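Local coordinates for hypothetical Membrane Spanning Protein (Bacillus cereus, PDB 2FB5), which catalyses the condensation of two ATP molecules into the signalling nucleotide cyclic di-AMP and is required for efficient spore formation, at residues E12-Q17 against A61-I66; G93-V98 against H168-G173; I172-S175 against D179-I182; H86-K91 against G190-A195. One frame throughout, in Å; residues are numbered along the deposited sequence.

Contact 1. Residues E12-Q17 against A61-I66; sequences EELKIQ and AATYYI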
# COMPACT_ATOMS: atom_id res chain seq x y z
N GLU A 12 -5.10 -6.98 8.56
CA GLU A 12 -4.01 -7.96 8.61
C GLU A 12 -4.06 -8.79 9.88
O GLU A 12 -3.74 -9.98 9.85
CB GLU A 12 -2.64 -7.27 8.47
CG GLU A 12 -2.32 -6.86 7.05
CD GLU A 12 -2.00 -8.06 6.17
OE1 GLU A 12 -1.08 -8.84 6.51
OE2 GLU A 12 -2.69 -8.23 5.15
N GLU A 13 -4.50 -8.20 10.99
CA GLU A 13 -4.62 -8.96 12.23
C GLU A 13 -5.79 -9.96 12.20
O GLU A 13 -5.70 -11.03 12.81
CB GLU A 13 -4.75 -8.05 13.45
CG GLU A 13 -3.43 -7.40 13.87
CD GLU A 13 -2.33 -8.40 14.27
OE1 GLU A 13 -2.65 -9.49 14.85
OE2 GLU A 13 -1.13 -8.08 14.01
N LEU A 14 -6.88 -9.60 11.52
CA LEU A 14 -8.01 -10.51 11.31
C LEU A 14 -7.61 -11.71 10.46
O LEU A 14 -8.06 -12.85 10.72
CB LEU A 14 -9.19 -9.79 10.67
CG LEU A 14 -9.89 -8.77 11.58
CD1 LEU A 14 -10.98 -8.03 10.81
CD2 LEU A 14 -10.47 -9.45 12.81
N LYS A 15 -6.77 -11.45 9.45
CA LYS A 15 -6.19 -12.49 8.60
C LYS A 15 -5.35 -13.46 9.42
O LYS A 15 -5.46 -14.68 9.27
CB LYS A 15 -5.36 -11.86 7.48
CG LYS A 15 -4.82 -12.86 6.44
CD LYS A 15 -4.60 -12.20 5.06
CE LYS A 15 -3.31 -11.40 5.01
NZ LYS A 15 -3.17 -10.77 3.68
N ILE A 16 -4.51 -12.91 10.30
CA ILE A 16 -3.70 -13.70 11.23
C ILE A 16 -4.58 -14.58 12.11
O ILE A 16 -4.33 -15.77 12.25
CB ILE A 16 -2.78 -12.79 12.09
CG1 ILE A 16 -1.62 -12.26 11.25
CG2 ILE A 16 -2.28 -13.53 13.35
CD1 ILE A 16 -0.81 -11.14 11.96
N GLN A 17 -5.62 -14.00 12.71
CA GLN A 17 -6.57 -14.77 13.52
C GLN A 17 -7.26 -15.88 12.74
O GLN A 17 -7.47 -16.97 13.27
CB GLN A 17 -7.64 -13.85 14.09
CG GLN A 17 -7.14 -12.94 15.20
CD GLN A 17 -8.18 -11.88 15.52
OE1 GLN A 17 -9.30 -12.21 15.92
NE2 GLN A 17 -7.84 -10.62 15.31
N ALA A 61 -13.02 -15.58 8.99
CA ALA A 61 -12.80 -15.28 7.57
C ALA A 61 -13.80 -14.24 7.06
O ALA A 61 -13.43 -13.33 6.31
CB ALA A 61 -12.88 -16.54 6.73
N ALA A 62 -15.07 -14.39 7.45
CA ALA A 62 -16.11 -13.44 7.05
C ALA A 62 -15.81 -12.05 7.60
O ALA A 62 -15.90 -11.06 6.87
CB ALA A 62 -17.49 -13.92 7.51
N THR A 63 -15.45 -11.96 8.87
CA THR A 63 -15.05 -10.70 9.49
C THR A 63 -13.86 -10.09 8.75
O THR A 63 -13.82 -8.88 8.49
CB THR A 63 -14.71 -10.90 10.98
OG1 THR A 63 -15.80 -11.57 11.62
CG2 THR A 63 -14.49 -9.56 11.70
N TYR A 64 -12.88 -10.93 8.39
CA TYR A 64 -11.73 -10.46 7.64
C TYR A 64 -12.14 -9.86 6.30
O TYR A 64 -11.72 -8.74 5.96
CB TYR A 64 -10.68 -11.58 7.41
CG TYR A 64 -9.66 -11.16 6.36
CD1 TYR A 64 -8.70 -10.19 6.65
CD2 TYR A 64 -9.70 -11.69 5.08
CE1 TYR A 64 -7.79 -9.78 5.69
CE2 TYR A 64 -8.79 -11.28 4.11
CZ TYR A 64 -7.85 -10.32 4.43
OH TYR A 64 -6.95 -9.91 3.49
N TYR A 65 -12.92 -10.58 5.51
CA TYR A 65 -13.30 -10.06 4.19
C TYR A 65 -14.17 -8.81 4.24
O TYR A 65 -13.99 -7.90 3.43
CB TYR A 65 -13.90 -11.14 3.30
CG TYR A 65 -12.84 -12.12 2.84
CD1 TYR A 65 -11.85 -11.71 1.93
CD2 TYR A 65 -12.80 -13.42 3.32
CE1 TYR A 65 -10.87 -12.59 1.51
CE2 TYR A 65 -11.80 -14.32 2.90
CZ TYR A 65 -10.85 -13.89 1.99
OH TYR A 65 -9.86 -14.75 1.55
N ILE A 66 -15.11 -8.74 5.18
CA ILE A 66 -15.95 -7.54 5.33
C ILE A 66 -15.03 -6.35 5.60
O ILE A 66 -15.14 -5.32 4.95
CB ILE A 66 -17.06 -7.71 6.41
CG1 ILE A 66 -18.16 -8.70 5.97
CG2 ILE A 66 -17.67 -6.36 6.85
CD1 ILE A 66 -18.73 -8.48 4.56
O HOH W 1 -5.37 -7.51 4.43

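Contact 2. Residues G93-V98 against H168-G173; sequences GALIVV and HRAAIG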
# COMPACT_ATOMS: atom_id res chain seq x y z
N GLY A 93 -35.73 -10.97 4.80
CA GLY A 93 -35.01 -10.73 3.56
C GLY A 93 -34.43 -9.33 3.53
O GLY A 93 -35.08 -8.37 3.95
N ALA A 94 -33.19 -9.22 3.06
CA ALA A 94 -32.51 -7.93 3.01
C ALA A 94 -31.55 -7.92 1.84
O ALA A 94 -31.02 -8.97 1.48
CB ALA A 94 -31.75 -7.67 4.31
N LEU A 95 -31.32 -6.74 1.29
CA LEU A 95 -30.45 -6.55 0.14
C LEU A 95 -29.77 -5.20 0.30
O LEU A 95 -30.42 -4.16 0.11
CB LEU A 95 -31.28 -6.60 -1.15
CG LEU A 95 -30.59 -6.50 -2.51
CD1 LEU A 95 -29.64 -7.66 -2.74
CD2 LEU A 95 -31.65 -6.47 -3.63
N ILE A 96 -28.49 -5.20 0.69
CA ILE A 96 -27.77 -3.97 1.01
C ILE A 96 -26.55 -3.77 0.13
O ILE A 96 -25.57 -4.52 0.24
CB ILE A 96 -27.32 -3.92 2.50
CG1 ILE A 96 -28.54 -4.07 3.43
CG2 ILE A 96 -26.56 -2.62 2.76
CD1 ILE A 96 -28.22 -4.08 4.96
N VAL A 97 -26.62 -2.77 -0.74
CA VAL A 97 -25.52 -2.42 -1.64
C VAL A 97 -24.56 -1.47 -0.92
O VAL A 97 -24.98 -0.42 -0.42
CB VAL A 97 -26.05 -1.68 -2.89
CG1 VAL A 97 -24.90 -1.19 -3.78
CG2 VAL A 97 -26.99 -2.58 -3.70
N VAL A 98 -23.28 -1.83 -0.85
CA VAL A 98 -22.29 -0.87 -0.37
C VAL A 98 -21.47 -0.37 -1.54
O VAL A 98 -20.73 -1.14 -2.15
CB VAL A 98 -21.38 -1.46 0.72
CG1 VAL A 98 -20.46 -0.38 1.27
CG2 VAL A 98 -22.23 -2.09 1.83
N HIS A 168 -31.00 -12.53 -4.50
CA HIS A 168 -29.66 -13.02 -4.76
C HIS A 168 -29.22 -12.72 -6.18
O HIS A 168 -28.08 -12.34 -6.42
CB HIS A 168 -29.57 -14.52 -4.46
CG HIS A 168 -29.81 -14.86 -3.03
ND1 HIS A 168 -28.77 -15.01 -2.12
CD2 HIS A 168 -30.95 -15.04 -2.33
CE1 HIS A 168 -29.27 -15.29 -0.93
NE2 HIS A 168 -30.59 -15.31 -1.03
N ARG A 169 -30.14 -12.87 -7.13
CA ARG A 169 -29.83 -12.56 -8.53
C ARG A 169 -29.55 -11.07 -8.77
O ARG A 169 -28.79 -10.73 -9.67
CB ARG A 169 -30.96 -13.02 -9.45
CG ARG A 169 -31.15 -14.53 -9.50
CD ARG A 169 -32.35 -14.87 -10.40
NE ARG A 169 -32.14 -14.40 -11.77
CZ ARG A 169 -33.11 -14.05 -12.62
NH1 ARG A 169 -34.39 -14.12 -12.26
NH2 ARG A 169 -32.80 -13.63 -13.84
N ALA A 170 -30.18 -10.20 -7.98
CA ALA A 170 -29.97 -8.75 -8.09
C ALA A 170 -28.60 -8.36 -7.54
O ALA A 170 -27.92 -7.49 -8.10
CB ALA A 170 -31.07 -7.99 -7.35
N ALA A 171 -28.22 -9.00 -6.44
CA ALA A 171 -26.91 -8.82 -5.85
C ALA A 171 -25.82 -9.23 -6.84
O ALA A 171 -24.89 -8.48 -7.10
CB ALA A 171 -26.80 -9.62 -4.56
N ILE A 172 -25.95 -10.45 -7.37
CA ILE A 172 -24.99 -10.95 -8.33
C ILE A 172 -24.97 -10.02 -9.53
O ILE A 172 -23.90 -9.64 -10.00
CB ILE A 172 -25.29 -12.42 -8.75
CG1 ILE A 172 -25.17 -13.34 -7.53
CG2 ILE A 172 -24.33 -12.88 -9.84
CD1 ILE A 172 -25.69 -14.76 -7.77
N GLY A 173 -26.16 -9.63 -9.98
CA GLY A 173 -26.32 -8.81 -11.19
C GLY A 173 -25.63 -7.46 -11.08
O GLY A 173 -24.95 -7.03 -12.02

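Contact 3. Residues I172-S175 against D179-I182; sequences IGLS and DALI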
# COMPACT_ATOMS: atom_id res chain seq x y z
N ILE A 172 -25.95 -10.45 -7.37
CA ILE A 172 -24.99 -10.95 -8.33
C ILE A 172 -24.97 -10.02 -9.53
O ILE A 172 -23.90 -9.64 -10.00
CB ILE A 172 -25.29 -12.42 -8.75
CG1 ILE A 172 -25.17 -13.34 -7.53
CG2 ILE A 172 -24.33 -12.88 -9.84
CD1 ILE A 172 -25.69 -14.76 -7.77
N GLY A 173 -26.16 -9.63 -9.98
CA GLY A 173 -26.32 -8.81 -11.19
C GLY A 173 -25.63 -7.46 -11.08
O GLY A 173 -24.95 -7.03 -12.02
N LEU A 174 -25.78 -6.79 -9.94
CA LEU A 174 -25.11 -5.51 -9.74
C LEU A 174 -23.59 -5.70 -9.61
O LEU A 174 -22.80 -4.88 -10.12
CB LEU A 174 -25.67 -4.75 -8.51
CG LEU A 174 -25.06 -3.35 -8.37
CD1 LEU A 174 -25.38 -2.46 -9.59
CD2 LEU A 174 -25.45 -2.66 -7.04
N SER A 175 -23.19 -6.78 -8.95
CA SER A 175 -21.77 -7.05 -8.74
C SER A 175 -21.00 -7.35 -10.04
O SER A 175 -19.76 -7.25 -10.05
CB SER A 175 -21.57 -8.18 -7.72
OG SER A 175 -21.78 -9.45 -8.32
N ASP A 179 -17.94 -2.56 -9.00
CA ASP A 179 -17.15 -3.10 -7.91
C ASP A 179 -17.91 -3.01 -6.58
O ASP A 179 -17.34 -3.19 -5.51
CB ASP A 179 -15.79 -2.38 -7.82
CG ASP A 179 -15.89 -1.00 -7.18
OD1 ASP A 179 -16.91 -0.31 -7.39
OD2 ASP A 179 -14.94 -0.60 -6.46
N ALA A 180 -19.22 -2.73 -6.63
CA ALA A 180 -20.01 -2.70 -5.38
C ALA A 180 -20.01 -4.06 -4.67
O ALA A 180 -19.93 -5.10 -5.31
CB ALA A 180 -21.45 -2.26 -5.65
N LEU A 181 -20.08 -4.04 -3.34
CA LEU A 181 -20.27 -5.27 -2.59
C LEU A 181 -21.73 -5.30 -2.15
O LEU A 181 -22.22 -4.32 -1.60
CB LEU A 181 -19.33 -5.33 -1.38
CG LEU A 181 -19.37 -6.62 -0.57
CD1 LEU A 181 -18.00 -6.92 -0.02
CD2 LEU A 181 -20.42 -6.56 0.58
N ILE A 182 -22.44 -6.39 -2.40
CA ILE A 182 -23.88 -6.43 -2.08
C ILE A 182 -24.20 -7.56 -1.09
O ILE A 182 -24.07 -8.73 -1.42
CB ILE A 182 -24.79 -6.53 -3.35
CG1 ILE A 182 -24.44 -5.42 -4.36
CG2 ILE A 182 -26.28 -6.39 -2.99
CD1 ILE A 182 -23.46 -5.87 -5.47

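Contact 4. Residues H86-K91 against G190-A195; sequences HLSARK and GRTSFA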
# COMPACT_ATOMS: atom_id res chain seq x y z
N HIS A 86 -29.14 -9.40 12.98
CA HIS A 86 -30.51 -9.31 13.49
C HIS A 86 -31.54 -9.74 12.46
O HIS A 86 -32.47 -10.48 12.78
CB HIS A 86 -30.80 -7.89 13.96
CG HIS A 86 -30.11 -7.54 15.24
ND1 HIS A 86 -30.04 -6.25 15.72
CD2 HIS A 86 -29.46 -8.31 16.15
CE1 HIS A 86 -29.39 -6.24 16.87
NE2 HIS A 86 -29.02 -7.48 17.15
N LEU A 87 -31.35 -9.28 11.22
CA LEU A 87 -32.21 -9.67 10.12
C LEU A 87 -32.12 -11.17 9.83
O LEU A 87 -33.13 -11.83 9.59
CB LEU A 87 -31.87 -8.86 8.85
CG LEU A 87 -32.16 -7.36 8.98
CD1 LEU A 87 -31.35 -6.53 7.99
CD2 LEU A 87 -33.65 -7.09 8.83
N SER A 88 -30.90 -11.71 9.86
CA SER A 88 -30.68 -13.14 9.66
C SER A 88 -31.44 -13.97 10.70
O SER A 88 -32.17 -14.90 10.35
CB SER A 88 -29.18 -13.47 9.73
OG SER A 88 -28.99 -14.87 9.62
N ALA A 89 -31.29 -13.62 11.97
CA ALA A 89 -31.96 -14.31 13.06
C ALA A 89 -33.49 -14.35 12.88
O ALA A 89 -34.13 -15.38 13.15
CB ALA A 89 -31.59 -13.67 14.38
N ARG A 90 -34.05 -13.24 12.41
CA ARG A 90 -35.49 -13.10 12.23
C ARG A 90 -35.93 -13.64 10.86
O ARG A 90 -37.12 -13.67 10.56
CB ARG A 90 -35.89 -11.62 12.37
CG ARG A 90 -35.68 -11.00 13.77
CD ARG A 90 -35.68 -9.46 13.71
NE ARG A 90 -35.00 -8.83 14.85
CZ ARG A 90 -34.44 -7.61 14.83
NH1 ARG A 90 -34.47 -6.86 13.74
NH2 ARG A 90 -33.84 -7.14 15.92
N LYS A 91 -34.96 -14.06 10.04
CA LYS A 91 -35.23 -14.46 8.66
C LYS A 91 -35.97 -13.39 7.86
O LYS A 91 -36.92 -13.70 7.13
CB LYS A 91 -35.97 -15.81 8.59
CG LYS A 91 -35.15 -16.99 9.11
CD LYS A 91 -35.86 -18.33 8.80
CE LYS A 91 -35.07 -19.51 9.36
NZ LYS A 91 -34.88 -19.39 10.84
N GLY A 190 -32.58 -17.31 6.25
CA GLY A 190 -31.74 -16.40 7.05
C GLY A 190 -30.26 -16.46 6.70
O GLY A 190 -29.45 -15.75 7.31
N ARG A 191 -29.89 -17.30 5.73
CA ARG A 191 -28.50 -17.35 5.27
C ARG A 191 -28.07 -15.97 4.77
O ARG A 191 -28.79 -15.31 4.03
CB ARG A 191 -28.33 -18.37 4.14
CG ARG A 191 -26.98 -18.25 3.41
CD ARG A 191 -26.78 -19.36 2.39
NE ARG A 191 -26.44 -20.62 3.05
CZ ARG A 191 -26.31 -21.79 2.44
NH1 ARG A 191 -26.50 -21.91 1.13
NH2 ARG A 191 -25.99 -22.87 3.16
N THR A 192 -26.87 -15.56 5.18
CA THR A 192 -26.32 -14.28 4.75
C THR A 192 -25.17 -14.50 3.79
O THR A 192 -24.32 -15.37 4.01
CB THR A 192 -25.86 -13.46 5.95
OG1 THR A 192 -24.82 -14.16 6.63
CG2 THR A 192 -27.00 -13.26 6.90
N SER A 193 -25.18 -13.72 2.70
CA SER A 193 -24.20 -13.77 1.62
C SER A 193 -23.73 -12.36 1.26
O SER A 193 -24.36 -11.37 1.64
CB SER A 193 -24.86 -14.36 0.37
OG SER A 193 -25.36 -15.66 0.60
N PHE A 194 -22.63 -12.26 0.52
CA PHE A 194 -22.39 -11.06 -0.28
C PHE A 194 -21.98 -11.42 -1.69
O PHE A 194 -21.37 -12.47 -1.90
CB PHE A 194 -21.40 -10.07 0.35
CG PHE A 194 -19.98 -10.57 0.42
CD1 PHE A 194 -19.14 -10.49 -0.68
CD2 PHE A 194 -19.47 -11.07 1.61
CE1 PHE A 194 -17.82 -10.93 -0.62
CE2 PHE A 194 -18.14 -11.50 1.69
CZ PHE A 194 -17.33 -11.44 0.57
N ALA A 195 -22.34 -10.57 -2.64
CA ALA A 195 -21.87 -10.70 -4.00
C ALA A 195 -20.77 -9.69 -4.27
O ALA A 195 -20.86 -8.52 -3.86
CB ALA A 195 -23.01 -10.49 -5.00

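Contact 1. Residues E12-Q17 against A61-I66
Apolar packing between Leu-14 and the pair Thr-63 and Tyr-64 joins helices 4-35 and 47-70, whose short segments run antiparallel at 161° with their axes 8.8 Å apart. CB of Leu-14 sits 4.0 Å from CB of Tyr-64. Further out, Leu-14 CD1 reaches CG2 of Thr-63 at 3.9 Å, the two side chains crossing at about a right angle. The hydroxyl OG1 of Thr-63 is turned back to the carbonyl of Thr-59, and its methyl meets the leucine.

Lys-15 and Tyr-64 lie side by side and point the same way. A chi1 of 167° swings the Tyr-64 ring away from its own backbone N and along the lysine chain, and Lys-15 CD comes within 3.6 Å of Tyr-64 OH.

The polar link is indirect. One water joins Tyr-64 OH, 3.0 Å away, to Glu-12 OE2, to which it donates. Lys-15 NZ makes a 3.0 Å salt bridge to Glu-12 OE2, on its syn side and 18° out of the carboxylate plane, while Glu-12 OE1 is hydrogen-bonded to the backbone N of Ala-4 of the second subunit. The contact thus combines Leu-14 carbon against Thr-63 and Tyr-64 with a water-mediated polar link at the tyrosine hydroxyl.

Contact 2. Residues G93-V98 against H168-G173
Leu-95 packs against Ala-170 and Ala-171 in a small, buried and wholly apolar contact between strand 94-98 and helix 166-175, inside the nucleotide-binding domain of the DisA family. The strand lies within the mixed sheet and the helix rests on one of its faces. A single leucine does all the reaching. Its CB points toward the helix, and with CG anti to the backbone N (chi1 -177°) the fork is carried outward so that each methyl finds a different alanine: Leu-95 CD1 lies 3.9 Å from Ala-171 CB, and Leu-95 CD2 4.1 Å from Ala-170 CB. The two alanines are consecutive, so the branches of the leucine divide between neighbouring positions on the helix surface. Their short side chains let the helix come close to the sheet, with CA of Leu-95 and CA of Ala-171 7.3 Å apart. Only 99 Å² is buried between the segments, in keeping with one side chain meeting two methyl groups.

The surrounding strands complete the packing. Leu-95 also touches Ile-182 of strand 181-185 and Ala-137 of strand 137-141, which border its own strand on its two sides. Ala-171 leans on Ile-182 and Val-184, while Ala-170 meets Leu-154 from a loop.

Contact 3. Residues I172-S175 against D179-I182
Ile-182 meets Leu-174 and Ser-175 where helix 166-175 ends and a short loop leads into strand 181-185, a helix-to-strand connection of the DisA-type nucleotide-binding domain in which the strand packs against the last turn of the helix before it. Only three residues separate the two segments, and the contact is buried.

From CB of Ile-182, which points toward the helix, Ile-182 CG1 comes to 4.0 Å from Leu-174 CD2. The outer methyl then fits against the helix backbone and the side chains next to it. Ile-182 CD1 lies 3.9 Å from Leu-174 CB. At the following residue, the same Ile-182 CD1 is 3.7 Å from Ser-175 CB and also close to the backbone N of that serine. Leu-174 crosses the isoleucine at about a right angle, and Leu-174 CD2 continues past it to Ala-180 CB at 4.3 Å. Both Leu-174 and Ile-182 also touch Val-97 of the adjacent strand 94-98, which extends the apolar patch across the sheet.

Ser-175 offers carbon to the isoleucine and turns its oxygen elsewhere. OG stands between the backbone N and the carbonyl carbon (chi1 79°), a position from which it can bend back over the final helical turn, and it also pairs with the backbone N of Gly-198. On the strand side, the carboxylate of Asp-179 is hydrogen-bonded, through OD2 and OD1, to the backbone N atoms of Asn-101 and Glu-102, just after strand 94-98. Within the helix, Ser-175 OG donates to the carbonyl O of Ile-172 at 2.7 Å, approaching tilted 25° from the carbonyl plane.

Contact 4. Residues H86-K91 against G190-A195
Ser-88 turns its hydroxyl to the backbone of Gly-190 and its CB to the methyl of Thr-192, so one short side chain presents a polar and an apolar side to the turn and the first residue of the strand. With chi1 at 177°, Ser-88 OG donates to Gly-190 O at 2.5 Å, a short bond that meets the carbonyl at 141° and is tilted 23° from its plane. Thr-192 faces the helix with CG2, and this Thr-192 CG2 lies 3.6 Å from Ser-88 CB; its OG1 is directed instead to the carbonyl of Ile-203 on strand 199-203.

Lys-91 contributes from the other end of the glycine. Lys-91 CG stands beside the backbone N of Gly-190, 3.9 Å away, as the aliphatic part of the chain passes the turn. Gly-190, with positive phi, brings its CA to 4.3 Å from CA of Lys-91, so the two backbones run close together here.

Lys-91 itself has positive phi, and its backbone N bonds to Ser-88 O. The turn before strand 192-196 thus packs on the C-terminal end of helix 77-90, a helix end closed by a Schellman motif.

How the contacts relate
From the N terminus, contact 1 is complete first: it pairs helices 4-35 and 47-70 into the hairpin that precedes the nucleotide-binding domain's sheet. Helix 77-90 then opens contact 4, whose partner lies 99 residues on, and this long loop encloses contacts 2 and 3. Contact 2 spans from strand 94-98 to helix 166-175, and contact 3 begins on that helix, sharing Ile-172 and Gly-173, and closes a short turn onto strand 181-185. Strands 94-98, 181-185 and 192-196 are successive neighbours in the sheet, so contacts 2, 3 and 4 join it to helices 166-175 and 77-90. Contact 1 touches this body where Ile-66 packs on Phe-194.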